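Local coordinates for protein beta-glucosidase (Chaetomella raphigera, PDB 6JXG) that probably hydrolyses terminal, non-reducing beta-D-glucosyl residues to release beta-D-glucose, acting in cellulose degradation as a glycoside hydrolase family 3 enzyme, at residues A111-I117 with K155-E161; E161-N165 with T542-P546; D167-I173 with N202-Y208; R176-Y182 with F551-V557. All coordinates share one frame. Numbering follows the deposited sequence.

Contact 1 of 4, residues A111-I117 with K155-E161; sequences AGPIGKI and KHFIGNE
In the family 3 N-terminal domain, of TIM-barrel type, the end of strand 151-157 carries the K155-H156 pair, with its cis peptides a hallmark of family 3 beta-glucosidases that probably helps bind substrate glucose; loop 111-117 holds it. Cis peptides precede P113, H156 and I158. The register pairs A111 with K155, G112 with H156 (CA atoms 4.9 Å apart) and P113 with E161. G112 N donates to K155 O (3.2 Å). G112 O accepts H156 N (2.8 Å) and, in the plane of the m-rotamer imidazole, H156 ND1 (2.7 Å). A CB on G112 would clash with H156 O. E161 (m, m) turns its carboxylate toward the backbone of 114-116: OE2 accepts I114 N (2.9 Å), while OE1 accepts G115 N (3.1 Å) and K116 N (3.2 Å). A water joins I117 N (2.9 Å) to O (2.6 Å) and OE1 (2.8 Å) of E161. The buried carboxylate's negative charge is thus met by three successive main-chain NH groups, and the ND1 bond places a proton on that nitrogen.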
# COMPACT_ATOMS: atom_id res chain seq x y z
N ALA A 111 0.36 0.97 6.00
CA ALA A 111 1.66 1.67 6.14
C ALA A 111 2.83 0.81 6.59
O ALA A 111 3.98 1.28 6.56
CB ALA A 111 1.56 2.81 7.12
N GLY A 112 2.53 -0.38 7.11
CA GLY A 112 3.54 -1.32 7.70
C GLY A 112 3.01 -2.73 7.39
O GLY A 112 1.94 -3.14 7.85
N PRO A 113 3.75 -3.52 6.63
CA PRO A 113 5.09 -3.29 6.11
C PRO A 113 5.17 -2.19 5.01
O PRO A 113 4.20 -2.00 4.19
CB PRO A 113 5.42 -4.61 5.49
CG PRO A 113 4.08 -5.15 5.00
CD PRO A 113 3.16 -4.78 6.12
N ILE A 114 6.30 -1.51 4.95
CA ILE A 114 6.60 -0.66 3.79
C ILE A 114 7.17 -1.53 2.66
O ILE A 114 7.04 -1.18 1.48
CB ILE A 114 7.56 0.52 4.11
CG1 ILE A 114 8.99 0.05 4.41
CG2 ILE A 114 7.04 1.43 5.24
CD1 ILE A 114 9.97 1.25 4.62
N GLY A 115 7.79 -2.67 3.02
CA GLY A 115 8.38 -3.57 2.05
C GLY A 115 9.91 -3.45 1.89
O GLY A 115 10.39 -3.61 0.81
N LYS A 116 10.62 -3.21 3.01
CA LYS A 116 12.08 -3.14 3.06
C LYS A 116 12.74 -4.44 2.57
O LYS A 116 13.89 -4.40 2.06
CB LYS A 116 12.57 -2.82 4.49
CG LYS A 116 13.65 -3.80 5.01
CD LYS A 116 13.51 -3.96 6.43
CE LYS A 116 13.80 -5.26 7.08
NZ LYS A 116 15.18 -5.54 7.44
N ILE A 117 12.02 -5.56 2.73
CA ILE A 117 12.48 -6.90 2.27
C ILE A 117 11.69 -7.29 1.05
O ILE A 117 10.47 -7.53 1.13
CB ILE A 117 12.35 -8.00 3.36
CG1 ILE A 117 13.12 -7.60 4.62
CG2 ILE A 117 12.73 -9.36 2.80
CD1 ILE A 117 12.76 -8.40 5.83
N LYS A 155 -2.56 0.33 9.35
CA LYS A 155 -2.01 -0.90 9.96
C LYS A 155 -0.70 -1.24 9.23
O LYS A 155 -0.52 -0.79 8.06
CB LYS A 155 -3.05 -2.04 9.87
CG LYS A 155 -3.34 -2.62 8.50
CD LYS A 155 -4.60 -3.51 8.50
CE LYS A 155 -4.59 -4.32 7.23
NZ LYS A 155 -5.73 -5.23 7.09
N HIS A 156 0.21 -2.02 9.80
CA HIS A 156 0.24 -2.65 11.09
C HIS A 156 1.43 -2.01 11.81
O HIS A 156 2.57 -1.99 11.29
CB HIS A 156 0.51 -4.16 10.95
CG HIS A 156 -0.36 -4.83 9.94
ND1 HIS A 156 -0.09 -4.80 8.58
CD2 HIS A 156 -1.51 -5.53 10.08
CE1 HIS A 156 -1.03 -5.48 7.94
NE2 HIS A 156 -1.88 -5.95 8.83
N PHE A 157 1.14 -1.36 12.92
CA PHE A 157 2.13 -0.61 13.66
C PHE A 157 2.89 -1.57 14.65
O PHE A 157 2.30 -2.01 15.63
CB PHE A 157 1.43 0.49 14.50
CG PHE A 157 2.42 1.39 15.24
CD1 PHE A 157 3.00 2.44 14.57
CD2 PHE A 157 2.79 1.14 16.59
CE1 PHE A 157 3.92 3.30 15.23
CE2 PHE A 157 3.70 1.98 17.25
CZ PHE A 157 4.28 3.05 16.54
N ILE A 158 4.16 -1.90 14.43
CA ILE A 158 5.03 -1.43 13.40
C ILE A 158 6.19 -2.48 13.32
O ILE A 158 6.41 -3.26 14.26
CB ILE A 158 5.57 0.01 13.77
CG1 ILE A 158 6.22 0.68 12.54
CG2 ILE A 158 6.50 -0.06 14.99
CD1 ILE A 158 6.40 2.19 12.61
N GLY A 159 7.00 -2.42 12.26
CA GLY A 159 8.11 -3.36 12.08
C GLY A 159 7.73 -4.76 11.69
O GLY A 159 8.55 -5.67 11.83
N ASN A 160 6.51 -4.97 11.16
CA ASN A 160 6.10 -6.32 10.65
C ASN A 160 6.47 -6.40 9.18
O ASN A 160 5.65 -6.34 8.28
CB ASN A 160 4.62 -6.47 10.90
CG ASN A 160 4.04 -7.75 10.39
OD1 ASN A 160 4.74 -8.79 10.25
ND2 ASN A 160 2.75 -7.72 10.15
N GLU A 161 7.78 -6.47 8.95
CA GLU A 161 8.36 -6.39 7.60
C GLU A 161 8.53 -7.78 6.97
O GLU A 161 9.07 -7.87 5.89
CB GLU A 161 9.64 -5.56 7.63
CG GLU A 161 9.37 -4.09 8.01
CD GLU A 161 8.69 -3.32 6.86
OE1 GLU A 161 8.91 -3.74 5.67
OE2 GLU A 161 7.95 -2.29 7.16
O HOH W 1 9.47 -5.95 4.11

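Contact 2 of 4, residues E161-N165 with T542-P546; sequences EQETN and TAIVP
One glutamine side chain does most of the work here, its amide imitating a strand neighbour for the backbone of V545. Neither segment is regular: 161-165 is extended at Q162 (phi/psi -148/154), turns helical at E163 (-85/-31) and reaches left-handed values at N165 (56/31), while 543-545 runs extended. The nearest CA atoms are those of Q162 and I544, 6.6 Å apart. Q162 points toward the partner with chi1 p, chi2 t and chi3 57°. Its OE1 accepts V545 N (3.0 Å) and its NE2 donates to V545 O (2.9 Å), both nearly linear. NE2 also donates to T164 O (3.0 Å), tying Q162 to the backbone two residues on. I544 (m, m) brings CD1 to 3.7 Å from Q162 CB and CG2 to 3.7 Å from T164 OG1; that hydroxyl of T164 (chi1 m) is hydrogen-bonded to D453. V545 CB lies 3.7 Å from Q162 OE1. N165 (chi1 m) joins through a water, 3.0 Å from N165 ND2 and 3.0 Å from V545 O. The contact ties the family 3 N-terminal and C-terminal domain regions together near the surface: 161-165 links strand 151-157 to strand 170-171, whereas its partner, 542-546, lies in the long loop between helices 511-519 and 559-564.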
# COMPACT_ATOMS: atom_id res chain seq x y z
N GLU A 161 7.78 -6.47 8.95
CA GLU A 161 8.36 -6.39 7.60
C GLU A 161 8.53 -7.78 6.97
O GLU A 161 9.07 -7.87 5.89
CB GLU A 161 9.64 -5.56 7.63
CG GLU A 161 9.37 -4.09 8.01
CD GLU A 161 8.69 -3.32 6.86
OE1 GLU A 161 8.91 -3.74 5.67
OE2 GLU A 161 7.95 -2.29 7.16
N GLN A 162 8.19 -8.85 7.70
CA GLN A 162 8.14 -10.21 7.11
C GLN A 162 7.07 -11.05 7.78
O GLN A 162 6.74 -10.85 8.94
CB GLN A 162 9.49 -10.93 7.19
CG GLN A 162 9.96 -11.16 8.65
CD GLN A 162 11.32 -11.86 8.68
OE1 GLN A 162 12.29 -11.36 8.10
NE2 GLN A 162 11.35 -13.05 9.25
N GLU A 163 6.56 -12.04 7.03
CA GLU A 163 5.53 -12.94 7.53
C GLU A 163 6.13 -14.12 8.33
O GLU A 163 5.52 -14.62 9.28
CB GLU A 163 4.71 -13.50 6.38
CG GLU A 163 3.87 -12.40 5.74
CD GLU A 163 2.99 -11.77 6.78
OE1 GLU A 163 1.95 -12.38 7.17
OE2 GLU A 163 3.36 -10.66 7.27
N THR A 164 7.33 -14.52 7.93
CA THR A 164 8.06 -15.56 8.63
C THR A 164 8.28 -15.21 10.12
O THR A 164 8.89 -14.17 10.50
CB THR A 164 9.39 -15.86 7.93
OG1 THR A 164 9.15 -16.27 6.57
CG2 THR A 164 10.15 -17.02 8.67
N ASN A 165 7.72 -16.06 10.98
CA ASN A 165 7.77 -15.89 12.44
C ASN A 165 7.23 -14.56 12.91
O ASN A 165 7.66 -14.04 13.89
CB ASN A 165 9.23 -16.00 13.00
CG ASN A 165 9.91 -17.31 12.62
OD1 ASN A 165 9.29 -18.33 12.56
ND2 ASN A 165 11.18 -17.26 12.32
N THR A 542 18.92 -6.68 1.91
CA THR A 542 17.93 -7.17 2.91
C THR A 542 17.44 -8.51 2.44
O THR A 542 17.49 -8.85 1.24
CB THR A 542 16.73 -6.28 3.03
OG1 THR A 542 16.18 -6.01 1.73
CG2 THR A 542 17.10 -4.98 3.65
N ALA A 543 16.93 -9.26 3.41
CA ALA A 543 16.40 -10.60 3.18
C ALA A 543 15.52 -11.02 4.38
O ALA A 543 15.58 -10.42 5.48
CB ALA A 543 17.58 -11.54 2.99
N ILE A 544 14.74 -12.05 4.17
CA ILE A 544 13.96 -12.70 5.23
C ILE A 544 14.92 -13.28 6.26
O ILE A 544 15.80 -14.06 5.92
CB ILE A 544 13.07 -13.80 4.68
CG1 ILE A 544 12.10 -13.23 3.59
CG2 ILE A 544 12.31 -14.50 5.81
CD1 ILE A 544 11.07 -12.22 4.10
N VAL A 545 14.73 -12.92 7.50
CA VAL A 545 15.62 -13.34 8.59
C VAL A 545 15.02 -14.54 9.36
O VAL A 545 13.79 -14.67 9.46
CB VAL A 545 15.70 -12.05 9.40
CG1 VAL A 545 14.94 -11.95 10.68
CG2 VAL A 545 16.78 -11.11 9.05
N PRO A 546 15.86 -15.41 9.95
CA PRO A 546 15.32 -16.57 10.68
C PRO A 546 15.06 -16.32 12.15
O PRO A 546 14.63 -17.25 12.84
CB PRO A 546 16.45 -17.64 10.57
CG PRO A 546 17.69 -16.83 10.40
CD PRO A 546 17.32 -15.49 9.76
O HOH W 2 12.34 -14.54 12.12

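Contact 3 of 4, residues D167-I173 with N202-Y208; sequences DTMSSNI and NKFNETY. With NAG (2-acetamido-2-deoxy-beta-D-glucopyranose), chain D.
An N-linked glycan sits on a two-residue hairpin turn: N205 ND2 is bonded to NAG C1 (1.4 Å) in a type I' turn from F204 to T207. N205 (phi/psi 49/42) and E206 (75/7) are both left-handed, and F204 N to T207 O (2.9 Å) and T207 N to F204 O (3.1 Å) close the hairpin. Strand 170-171 lies parallel to 203-204. K203 N donates to M169 O (2.9 Å), S171 N to K203 O (3.0 Å) and N205 N to S171 O (3.0 Å); S170 and K203 share one face of the sheet, S171 and F204 the other. With 207-208 antiparallel on the far side of 203-204, this makes a small mixed three-stranded sheet in the family 3 N-terminal domain. The t rotamer of S170 brings OG to accept E206 N (2.9 Å), and S170 OG makes a very short bond to N172 OD1 (2.5 Å). F204 (chi1 t) turns its ring so that CE2 meets I173 CG1 at 3.7 Å, with its CE1 3.8 Å from NAG C7. At the other end Y208 OH donates to D167 O (2.7 Å), and a water links T168 O (2.7 Å) to K203 NZ (3.0 Å).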
# COMPACT_ATOMS: atom_id res chain seq x y z
N ASP A 167 4.77 -13.69 14.52
CA ASP A 167 4.16 -13.56 15.83
C ASP A 167 5.09 -13.98 16.93
O ASP A 167 4.67 -14.12 18.09
CB ASP A 167 2.85 -14.30 15.93
CG ASP A 167 2.99 -15.76 15.73
OD1 ASP A 167 1.94 -16.36 15.80
OD2 ASP A 167 4.06 -16.31 15.43
N THR A 168 6.39 -14.12 16.61
CA THR A 168 7.34 -14.31 17.69
C THR A 168 8.62 -13.47 17.57
O THR A 168 9.25 -13.15 18.57
CB THR A 168 7.80 -15.79 17.78
OG1 THR A 168 8.35 -16.20 16.52
CG2 THR A 168 6.65 -16.77 18.04
N MET A 169 9.03 -13.17 16.36
CA MET A 169 10.27 -12.46 16.18
C MET A 169 10.19 -11.01 16.68
O MET A 169 9.11 -10.41 16.77
CB MET A 169 10.55 -12.38 14.70
CG MET A 169 9.44 -11.54 14.06
SD MET A 169 10.00 -9.95 13.55
CE MET A 169 10.42 -11.13 12.15
N SER A 170 11.35 -10.43 16.95
CA SER A 170 11.43 -9.00 17.29
C SER A 170 12.14 -8.21 16.14
O SER A 170 13.14 -8.64 15.53
CB SER A 170 12.15 -8.83 18.61
OG SER A 170 12.23 -7.45 18.95
N SER A 171 11.57 -7.04 15.85
CA SER A 171 12.17 -6.01 15.06
C SER A 171 12.69 -4.98 16.05
O SER A 171 11.92 -4.40 16.83
CB SER A 171 11.11 -5.38 14.17
OG SER A 171 10.68 -6.34 13.19
N ASN A 172 13.99 -4.70 15.94
CA ASN A 172 14.67 -3.80 16.80
C ASN A 172 15.28 -2.71 15.90
O ASN A 172 16.24 -2.93 15.16
CB ASN A 172 15.74 -4.51 17.61
CG ASN A 172 15.26 -5.75 18.26
OD1 ASN A 172 14.11 -5.83 18.70
ND2 ASN A 172 16.14 -6.78 18.32
N ILE A 173 14.68 -1.54 15.95
CA ILE A 173 14.95 -0.49 14.97
C ILE A 173 15.51 0.71 15.70
O ILE A 173 14.96 1.18 16.70
CB ILE A 173 13.70 -0.10 14.19
CG1 ILE A 173 12.91 -1.36 13.74
CG2 ILE A 173 14.09 0.81 13.06
CD1 ILE A 173 11.66 -1.02 12.94
N ASN A 202 4.29 -8.65 15.75
CA ASN A 202 5.66 -8.93 16.06
C ASN A 202 6.04 -8.23 17.35
O ASN A 202 5.33 -7.33 17.80
CB ASN A 202 6.58 -8.46 14.92
CG ASN A 202 6.30 -6.98 14.56
OD1 ASN A 202 5.28 -6.65 13.94
ND2 ASN A 202 7.15 -6.09 15.04
N LYS A 203 7.17 -8.63 17.94
CA LYS A 203 7.74 -7.84 19.01
C LYS A 203 8.45 -6.66 18.37
O LYS A 203 8.99 -6.77 17.26
CB LYS A 203 8.72 -8.64 19.91
CG LYS A 203 8.12 -9.90 20.41
CD LYS A 203 9.05 -10.75 21.22
CE LYS A 203 8.27 -11.92 21.80
NZ LYS A 203 9.26 -12.81 22.40
N PHE A 204 8.44 -5.55 19.07
CA PHE A 204 9.30 -4.42 18.78
C PHE A 204 10.24 -4.18 20.00
O PHE A 204 9.78 -3.97 21.10
CB PHE A 204 8.47 -3.13 18.52
CG PHE A 204 9.32 -1.98 18.12
CD1 PHE A 204 9.89 -1.16 19.07
CD2 PHE A 204 9.60 -1.75 16.79
CE1 PHE A 204 10.71 -0.12 18.70
CE2 PHE A 204 10.45 -0.73 16.42
CZ PHE A 204 11.00 0.07 17.37
N ASN A 205 11.54 -4.14 19.78
CA ASN A 205 12.51 -3.97 20.88
C ASN A 205 12.19 -4.94 21.99
O ASN A 205 12.31 -4.60 23.17
CB ASN A 205 12.56 -2.53 21.38
CG ASN A 205 13.48 -1.64 20.52
OD1 ASN A 205 13.91 -2.02 19.43
ND2 ASN A 205 13.71 -0.46 20.99
N GLU A 206 11.87 -6.13 21.56
CA GLU A 206 11.62 -7.32 22.41
C GLU A 206 10.33 -7.40 23.18
O GLU A 206 10.13 -8.36 23.95
CB GLU A 206 12.86 -7.66 23.29
CG GLU A 206 14.16 -7.82 22.49
CD GLU A 206 14.20 -9.01 21.54
OE1 GLU A 206 15.01 -8.91 20.58
OE2 GLU A 206 13.49 -10.05 21.75
N THR A 207 9.42 -6.46 22.95
CA THR A 207 8.08 -6.52 23.54
C THR A 207 7.01 -6.46 22.44
O THR A 207 7.02 -5.56 21.55
CB THR A 207 7.89 -5.33 24.52
OG1 THR A 207 8.81 -5.45 25.59
CG2 THR A 207 6.47 -5.28 25.06
N TYR A 208 6.06 -7.39 22.48
CA TYR A 208 4.93 -7.43 21.50
C TYR A 208 4.36 -6.03 21.31
O TYR A 208 4.10 -5.30 22.30
CB TYR A 208 3.84 -8.38 21.99
CG TYR A 208 4.16 -9.82 21.73
CD1 TYR A 208 4.39 -10.73 22.77
CD2 TYR A 208 4.34 -10.24 20.41
CE1 TYR A 208 4.72 -12.06 22.46
CE2 TYR A 208 4.68 -11.54 20.10
CZ TYR A 208 4.90 -12.44 21.12
OH TYR A 208 5.19 -13.75 20.75
C1 NAG D . 14.55 0.49 20.36
C2 NAG D . 14.15 1.87 20.87
C3 NAG D . 15.25 2.81 20.44
C4 NAG D . 16.53 2.31 21.06
C5 NAG D . 16.81 1.10 20.18
C6 NAG D . 18.25 0.67 20.35
C7 NAG D . 11.73 2.51 21.21
C8 NAG D . 11.57 1.82 22.51
N2 NAG D . 12.88 2.48 20.48
O3 NAG D . 14.97 4.09 20.92
O4 NAG D . 17.46 3.32 21.09
O5 NAG D . 15.88 0.17 20.77
O6 NAG D . 18.27 0.26 21.70
O7 NAG D . 10.70 3.05 20.78
O HOH W 3 11.10 -13.88 20.35

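Contact 4 of 4, residues R176-Y182 with F551-V557; sequences RTFHELY and FPEGLFV
F551 opens the second segment with left-handed backbone angles (49/50) and chi1 m, aiming its ring edge at the face of Y182 (chi1 m) on helix 175-182, which widens to a pi-type turn at 178-182. This offset edge-to-face pair has centroids 5.2 Å apart, planes at 90° and F551 CE2 3.6 Å from Y182 CZ. F551 also starts a type I turn that ends at G554. E553 OE2 meets a water (2.8 Å) that also contacts Y182 OH (2.7 Å) and G554 O (2.7 Å), besides its salt bridge to K116. G554 (60/-130) lies in a second turn, type II' from E553 to F556, and sets CA 3.2 Å from T177 OG1, itself hydrogen-bonded to D174. L555 (m, t) comes closest to the helix backbone, its CA 5.1 Å from that of T177. L555 CD1 lies over the guanidinium face of R176 (3.4 Å to CZ) and CD2 reaches E180 CB (3.7 Å); R176 NE salt-bridges E180 OE2 (2.8 Å). V557 CG2 finishes against L181 CD2 (4.0 Å) and Y182 OH (3.6 Å). The loop, leading to helix 559-564, thus packs against an N-terminal-domain helix that also touches strands 677-679 and 684-686 of the fibronectin type III-like domain.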
# COMPACT_ATOMS: atom_id res chain seq x y z
N ARG A 176 16.65 6.76 14.63
CA ARG A 176 16.63 7.56 13.43
C ARG A 176 15.92 6.85 12.34
O ARG A 176 15.07 7.38 11.75
CB ARG A 176 18.04 7.92 12.92
CG ARG A 176 18.00 9.00 11.88
CD ARG A 176 19.33 9.65 11.45
NE ARG A 176 19.07 10.41 10.24
CZ ARG A 176 19.93 10.63 9.28
NH1 ARG A 176 21.14 10.20 9.37
NH2 ARG A 176 19.53 11.27 8.23
N THR A 177 16.33 5.62 12.09
CA THR A 177 15.68 4.76 11.08
C THR A 177 14.18 4.66 11.36
O THR A 177 13.35 4.72 10.42
CB THR A 177 16.29 3.34 11.05
OG1 THR A 177 17.68 3.47 10.76
CG2 THR A 177 15.66 2.45 10.00
N PHE A 178 13.85 4.51 12.64
CA PHE A 178 12.43 4.42 13.05
C PHE A 178 11.67 5.63 12.58
O PHE A 178 10.62 5.53 11.90
CB PHE A 178 12.36 4.21 14.56
CG PHE A 178 10.96 3.97 15.07
CD1 PHE A 178 10.37 2.74 14.93
CD2 PHE A 178 10.31 4.91 15.75
CE1 PHE A 178 9.09 2.49 15.43
CE2 PHE A 178 9.00 4.69 16.23
CZ PHE A 178 8.39 3.47 16.05
N HIS A 179 12.18 6.83 12.90
CA HIS A 179 11.46 8.07 12.55
C HIS A 179 11.45 8.46 11.06
O HIS A 179 10.41 8.96 10.56
CB HIS A 179 12.05 9.23 13.39
CG HIS A 179 11.60 9.19 14.81
ND1 HIS A 179 12.19 8.40 15.77
CD2 HIS A 179 10.59 9.83 15.42
CE1 HIS A 179 11.56 8.57 16.92
NE2 HIS A 179 10.58 9.43 16.74
N GLU A 180 12.57 8.25 10.37
CA GLU A 180 12.70 8.68 8.97
C GLU A 180 12.12 7.75 7.97
O GLU A 180 11.85 8.18 6.84
CB GLU A 180 14.13 9.01 8.56
CG GLU A 180 14.56 10.29 9.23
CD GLU A 180 16.00 10.74 8.93
OE1 GLU A 180 16.56 10.50 7.85
OE2 GLU A 180 16.51 11.38 9.84
N LEU A 181 11.97 6.50 8.34
CA LEU A 181 11.61 5.49 7.39
C LEU A 181 10.26 4.85 7.80
O LEU A 181 9.24 5.21 7.23
CB LEU A 181 12.75 4.50 7.26
CG LEU A 181 12.66 3.54 6.16
CD1 LEU A 181 12.44 4.36 4.86
CD2 LEU A 181 13.92 2.71 6.14
N TYR A 182 10.24 4.00 8.83
CA TYR A 182 9.07 3.20 9.13
C TYR A 182 7.89 3.98 9.76
O TYR A 182 6.75 3.76 9.43
CB TYR A 182 9.47 1.95 10.02
CG TYR A 182 10.49 1.11 9.30
CD1 TYR A 182 10.10 0.32 8.24
CD2 TYR A 182 11.87 1.30 9.51
CE1 TYR A 182 11.04 -0.42 7.51
CE2 TYR A 182 12.80 0.62 8.75
CZ TYR A 182 12.40 -0.25 7.75
OH TYR A 182 13.31 -0.96 6.92
N PHE A 551 17.72 -4.68 11.91
CA PHE A 551 17.64 -3.61 10.94
C PHE A 551 19.02 -2.92 10.73
O PHE A 551 19.12 -1.72 10.81
CB PHE A 551 16.58 -2.60 11.26
CG PHE A 551 15.14 -3.10 11.06
CD1 PHE A 551 14.64 -4.19 11.79
CD2 PHE A 551 14.29 -2.50 10.18
CE1 PHE A 551 13.33 -4.63 11.63
CE2 PHE A 551 12.98 -2.94 10.03
CZ PHE A 551 12.53 -4.03 10.71
N PRO A 552 20.09 -3.71 10.48
CA PRO A 552 21.44 -3.08 10.42
C PRO A 552 21.61 -2.16 9.20
O PRO A 552 22.44 -1.29 9.18
CB PRO A 552 22.38 -4.30 10.36
CG PRO A 552 21.55 -5.32 9.67
CD PRO A 552 20.19 -5.15 10.29
N GLU A 553 20.75 -2.31 8.21
CA GLU A 553 20.81 -1.50 7.00
C GLU A 553 20.36 -0.10 7.28
O GLU A 553 20.62 0.79 6.50
CB GLU A 553 19.95 -2.14 5.90
CG GLU A 553 18.43 -2.22 6.15
CD GLU A 553 17.96 -3.38 7.01
OE1 GLU A 553 18.72 -4.35 7.31
OE2 GLU A 553 16.77 -3.32 7.45
N GLY A 554 19.60 0.05 8.36
CA GLY A 554 19.17 1.34 8.84
C GLY A 554 18.34 2.05 7.78
O GLY A 554 17.42 1.50 7.18
N LEU A 555 18.71 3.29 7.51
CA LEU A 555 18.00 4.12 6.60
C LEU A 555 18.04 3.67 5.14
O LEU A 555 17.31 4.24 4.31
CB LEU A 555 18.62 5.55 6.66
CG LEU A 555 18.48 6.27 8.00
CD1 LEU A 555 19.42 7.43 8.12
CD2 LEU A 555 17.05 6.73 8.19
N PHE A 556 18.94 2.74 4.82
CA PHE A 556 19.34 2.47 3.46
C PHE A 556 18.59 1.23 2.94
O PHE A 556 19.09 0.13 2.98
CB PHE A 556 20.89 2.32 3.39
CG PHE A 556 21.63 3.58 3.82
CD1 PHE A 556 21.83 4.59 2.94
CD2 PHE A 556 22.10 3.72 5.13
CE1 PHE A 556 22.50 5.73 3.34
CE2 PHE A 556 22.73 4.88 5.55
CZ PHE A 556 22.93 5.90 4.65
N VAL A 557 17.38 1.47 2.46
CA VAL A 557 16.46 0.46 2.03
C VAL A 557 16.04 0.81 0.60
O VAL A 557 15.95 1.99 0.24
CB VAL A 557 15.30 0.49 3.00
CG1 VAL A 557 14.04 0.02 2.42
CG2 VAL A 557 15.66 -0.30 4.26
O HOH W 4 15.88 -0.64 7.81

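From the N terminus, contact 1 closes first, bringing the loop after strand 105-106 onto the end of strand 151-157 and closing a loop that contains helix 131-147. E161 then passes into contact 2, whose partner lies 377 residues on. Contact 3 opens and closes entirely within that long span. Contact 4 opens inside the loop of contact 3, on helix 175-182, but closes only at 551-557, so it crosses both 3 and 2. The two long contacts hold the 542-557 loop of the C-terminal region against the N-terminal barrel domain. K116 joins contact 1 to both: K116 O to T542 OG1 (2.8 Å, probably hydrogen-bonded), K116 NZ to E553 OE2 (2.7 Å); S171 also touches F551.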